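Local structure of AlyGC (Glaciecola chathamensis, 5GKD) at residues A657-N668 and A679-P690. The protein cleaves alginate, probably by beta-elimination, as a marine bacterial lyase of polysaccharide lyase family 6. Sequence-based numbering, arbitrary orientation.
Sequences AASLILHGTQVN and APIIFELTVGEP
The methyl of A658 rests on I682 CD1 (CB to CD1, 3.8 Å) where two successive coils of the C-terminal parallel beta-helix begin to pair, a case of how a solenoid repeats its hydrogen bonds from rung to rung. S659 bonds twice at the strand entrance, its N to P680 O and its OG to A679 O at 2.8 Å; with chi1 at 61°, OG sits between the backbone N and carbonyl carbon and approaches that oxygen from above the carbonyl plane. From L660 to H663 the strand runs parallel to 681-685, their axes 4.8 Å apart. L660 O accepts from I682 N, and L662 N and O bond I682 O and E684 N respectively, while the alternate residues I661 and H663 turn their backbone bonds to A622, V624 and R626 of the previous coil. On the face of L660, L662, I681 and F683, which looks into the coil, L662 lies alongside F683, its CD1 3.8 Å from F683 CE1. On the opposite face, the I661 side chain crosses that of E684 at a slant, bringing CD1 near its carboxylate, and H663, with CG anti to the backbone N (chi1 180°), gives its ND1 proton to E684 OE1 at 2.8 Å. That oxygen lies nearly in the imidazole plane but is met on its anti side, the ring and carboxylate planes standing 73° apart. G664 N donates to E684 O as the strand ends, and between the loops that follow the two strands water 1 donates to T665 O and accepts from T686 N. N668 CB then reaches F683 CE1 (3.8 Å) from the following strand. Four successive coils are thus linked by a stack of H663 on Y625, the H663-E684 hydrogen bond and a salt bridge from E684 OE2 to R708; the arginine would probably help keep E684 ionised and hold its carboxylate in position for the histidine.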
loop_
_atom_site.group_PDB
_atom_site.type_symbol
_atom_site.label_atom_id
_atom_site.label_comp_id
_atom_site.label_asym_id
_atom_site.label_seq_id
_atom_site.Cartn_x
_atom_site.Cartn_y
_atom_site.Cartn_z
ATOM N N ALA A 657 -11.318 20.801 4.517
ATOM C CA ALA A 657 -11.616 22.234 4.543
ATOM C C ALA A 657 -10.702 22.966 5.524
ATOM O O ALA A 657 -11.123 23.868 6.247
ATOM C CB ALA A 657 -13.087 22.488 4.872
ATOM N N ALA A 658 -9.434 22.563 5.555
ATOM C CA ALA A 658 -8.448 23.168 6.434
ATOM C C ALA A 658 -7.197 23.505 5.641
ATOM O O ALA A 658 -6.904 22.879 4.618
ATOM C CB ALA A 658 -8.086 22.234 7.599
ATOM N N SER A 659 -6.463 24.513 6.116
ATOM C CA SER A 659 -5.122 24.748 5.606
ATOM C C SER A 659 -4.112 23.859 6.294
ATOM O O SER A 659 -2.991 23.710 5.801
ATOM C CB SER A 659 -4.718 26.206 5.805
ATOM O OG SER A 659 -4.713 26.529 7.186
ATOM N N LEU A 660 -4.497 23.282 7.426
ATOM C CA LEU A 660 -3.629 22.459 8.255
ATOM C C LEU A 660 -4.544 21.636 9.143
ATOM O O LEU A 660 -5.350 22.210 9.882
ATOM C CB LEU A 660 -2.717 23.352 9.080
ATOM C CG LEU A 660 -1.559 22.796 9.885
ATOM C CD1 LEU A 660 -0.509 22.221 8.958
ATOM C CD2 LEU A 660 -0.956 23.921 10.699
ATOM N N ILE A 661 -4.483 20.311 9.063
ATOM C CA ILE A 661 -5.324 19.504 9.939
ATOM C C ILE A 661 -4.449 18.496 10.668
ATOM O O ILE A 661 -3.762 17.676 10.044
ATOM C CB ILE A 661 -6.498 18.826 9.211
ATOM C CG1 ILE A 661 -7.322 18.034 10.227
ATOM C CG2 ILE A 661 -6.044 17.953 8.067
ATOM C CD1 ILE A 661 -8.654 17.615 9.739
ATOM N N LEU A 662 -4.471 18.570 11.990
ATOM C CA LEU A 662 -3.540 17.863 12.853
ATOM C C LEU A 662 -4.345 16.999 13.817
ATOM O O LEU A 662 -5.003 17.517 14.727
ATOM C CB LEU A 662 -2.646 18.857 13.586
ATOM C CG LEU A 662 -1.932 19.854 12.664
ATOM C CD1 LEU A 662 -1.004 20.775 13.445
ATOM C CD2 LEU A 662 -1.134 19.118 11.635
ATOM N N HIS A 663 -4.284 15.684 13.614
ATOM C CA HIS A 663 -5.019 14.711 14.412
ATOM C C HIS A 663 -4.020 13.830 15.157
ATOM O O HIS A 663 -3.224 13.117 14.538
ATOM C CB HIS A 663 -5.957 13.889 13.521
ATOM C CG HIS A 663 -6.748 12.854 14.252
ATOM N ND1 HIS A 663 -8.122 12.777 14.165
ATOM C CD2 HIS A 663 -6.364 11.830 15.055
ATOM C CE1 HIS A 663 -8.549 11.758 14.893
ATOM N NE2 HIS A 663 -7.505 11.168 15.447
ATOM N N GLY A 664 -4.082 13.867 16.487
ATOM C CA GLY A 664 -3.197 13.073 17.304
ATOM C C GLY A 664 -1.753 13.522 17.327
ATOM O O GLY A 664 -0.898 12.741 17.745
ATOM N N THR A 665 -1.443 14.741 16.884
ATOM C CA THR A 665 -0.092 15.262 17.043
ATOM C C THR A 665 0.136 15.711 18.483
ATOM O O THR A 665 -0.714 16.359 19.093
ATOM C CB THR A 665 0.163 16.419 16.092
ATOM O OG1 THR A 665 -0.833 17.423 16.291
ATOM C CG2 THR A 665 0.077 15.931 14.674
ATOM N N GLN A 666 1.295 15.356 19.013
ATOM C CA GLN A 666 1.587 15.455 20.435
ATOM C C GLN A 666 2.258 16.766 20.817
ATOM O O GLN A 666 2.136 17.203 21.965
ATOM C CB GLN A 666 2.464 14.276 20.844
ATOM C CG GLN A 666 1.879 12.936 20.357
ATOM C CD GLN A 666 2.249 11.781 21.249
ATOM O OE1 GLN A 666 2.149 11.871 22.474
ATOM N NE2 GLN A 666 2.693 10.686 20.643
ATOM N N VAL A 667 2.963 17.403 19.889
ATOM C CA VAL A 667 3.567 18.708 20.113
ATOM C C VAL A 667 3.238 19.588 18.912
ATOM O O VAL A 667 3.614 19.265 17.776
ATOM C CB VAL A 667 5.085 18.615 20.317
ATOM C CG1 VAL A 667 5.691 20.017 20.365
ATOM C CG2 VAL A 667 5.410 17.829 21.595
ATOM N N ASN A 668 2.553 20.701 19.159
ATOM C CA ASN A 668 2.135 21.608 18.098
ATOM C C ASN A 668 2.564 23.019 18.456
ATOM O O ASN A 668 2.197 23.524 19.521
ATOM C CB ASN A 668 0.624 21.556 17.895
ATOM C CG ASN A 668 0.122 20.156 17.653
ATOM O OD1 ASN A 668 0.310 19.612 16.578
ATOM N ND2 ASN A 668 -0.529 19.571 18.647
ATOM N N ALA A 679 -8.100 28.640 4.456
ATOM C CA ALA A 679 -8.879 27.776 5.309
ATOM C C ALA A 679 -8.241 27.728 6.697
ATOM O O ALA A 679 -7.049 27.990 6.850
ATOM C CB ALA A 679 -8.972 26.382 4.682
ATOM N N PRO A 680 -9.019 27.409 7.725
ATOM C CA PRO A 680 -8.505 27.487 9.101
ATOM C C PRO A 680 -7.520 26.368 9.432
ATOM O O PRO A 680 -7.363 25.381 8.710
ATOM C CB PRO A 680 -9.775 27.358 9.936
ATOM C CG PRO A 680 -10.683 26.537 9.084
ATOM C CD PRO A 680 -10.444 27.030 7.696
ATOM N N ILE A 681 -6.830 26.562 10.551
ATOM C CA ILE A 681 -6.090 25.501 11.221
ATOM C C ILE A 681 -7.076 24.662 12.025
ATOM O O ILE A 681 -7.964 25.209 12.683
ATOM C CB ILE A 681 -5.016 26.107 12.142
ATOM C CG1 ILE A 681 -3.983 26.886 11.341
ATOM C CG2 ILE A 681 -4.360 25.035 13.001
ATOM C CD1 ILE A 681 -3.096 27.738 12.237
ATOM N N ILE A 682 -6.946 23.336 11.984
ATOM C CA ILE A 682 -7.876 22.478 12.714
ATOM C C ILE A 682 -7.091 21.462 13.525
ATOM O O ILE A 682 -6.316 20.677 12.965
ATOM C CB ILE A 682 -8.875 21.756 11.796
ATOM C CG1 ILE A 682 -9.718 22.757 11.005
ATOM C CG2 ILE A 682 -9.794 20.870 12.638
ATOM C CD1 ILE A 682 -10.828 22.121 10.195
ATOM N N PHE A 683 -7.304 21.471 14.838
ATOM C CA PHE A 683 -6.731 20.494 15.743
ATOM C C PHE A 683 -7.785 19.458 16.096
ATOM O O PHE A 683 -8.935 19.805 16.392
ATOM C CB PHE A 683 -6.198 21.156 17.018
ATOM C CG PHE A 683 -5.053 22.079 16.772
ATOM C CD1 PHE A 683 -3.782 21.583 16.596
ATOM C CD2 PHE A 683 -5.250 23.443 16.698
ATOM C CE1 PHE A 683 -2.722 22.435 16.348
ATOM C CE2 PHE A 683 -4.200 24.297 16.451
ATOM C CZ PHE A 683 -2.935 23.793 16.275
ATOM N N GLU A 684 -7.393 18.195 16.036
ATOM C CA GLU A 684 -8.176 17.080 16.539
ATOM C C GLU A 684 -7.283 16.380 17.574
ATOM O O GLU A 684 -6.527 15.456 17.265
ATOM C CB GLU A 684 -8.639 16.170 15.365
ATOM C CG GLU A 684 -9.560 16.897 14.366
ATOM C CD GLU A 684 -10.129 16.010 13.264
ATOM O OE1 GLU A 684 -9.540 14.948 12.985
ATOM O OE2 GLU A 684 -11.173 16.379 12.669
ATOM N N LEU A 685 -7.323 16.865 18.789
ATOM C CA LEU A 685 -6.520 16.359 19.870
ATOM C C LEU A 685 -6.991 15.026 20.413
ATOM O O LEU A 685 -8.143 14.855 20.626
ATOM C CB LEU A 685 -6.454 17.395 20.975
ATOM C CG LEU A 685 -5.903 18.729 20.552
ATOM C CD1 LEU A 685 -6.201 19.793 21.561
ATOM C CD2 LEU A 685 -4.431 18.677 20.193
ATOM N N THR A 686 -6.074 14.090 20.609
ATOM C CA THR A 686 -6.385 12.767 21.129
ATOM C C THR A 686 -5.845 12.567 22.542
ATOM O O THR A 686 -5.645 13.492 23.245
ATOM C CB THR A 686 -5.807 11.657 20.235
ATOM O OG1 THR A 686 -4.397 11.727 20.250
ATOM C CG2 THR A 686 -6.291 11.780 18.825
ATOM N N VAL A 687 -5.594 11.341 22.932
ATOM C CA VAL A 687 -5.059 11.031 24.220
ATOM C C VAL A 687 -3.607 11.477 24.399
ATOM O O VAL A 687 -2.974 11.910 23.489
ATOM C CB VAL A 687 -5.133 9.517 24.482
ATOM C CG1 VAL A 687 -6.543 9.040 24.378
ATOM C CG2 VAL A 687 -4.311 8.764 23.470
ATOM N N GLY A 688 -3.119 11.346 25.611
ATOM C CA GLY A 688 -1.770 11.669 25.992
ATOM C C GLY A 688 -1.367 13.082 26.302
ATOM O O GLY A 688 -0.240 13.400 26.193
ATOM N N GLU A 689 -2.329 13.913 26.671
ATOM C CA GLU A 689 -2.128 15.298 27.079
ATOM C C GLU A 689 -1.205 16.061 26.102
ATOM O O GLU A 689 -0.152 16.532 26.495
ATOM C CB GLU A 689 -1.591 15.370 28.504
ATOM C CG GLU A 689 -2.504 14.674 29.533
ATOM C CD GLU A 689 -1.938 14.644 30.949
ATOM O OE1 GLU A 689 -0.915 13.971 31.191
ATOM O OE2 GLU A 689 -2.524 15.274 31.838
ATOM N N PRO A 690 -1.597 16.166 24.835
ATOM C CA PRO A 690 -0.751 16.883 23.877
ATOM C C PRO A 690 -0.624 18.349 24.238
ATOM O O PRO A 690 -1.483 18.930 24.900
ATOM C CB PRO A 690 -1.485 16.709 22.548
ATOM C CG PRO A 690 -2.897 16.544 22.935
ATOM C CD PRO A 690 -2.886 15.794 24.246
HETATM O O HOH W 1 -3.495 15.024 19.841
HETATM O O HOH W 2 -0.132 13.633 23.345
#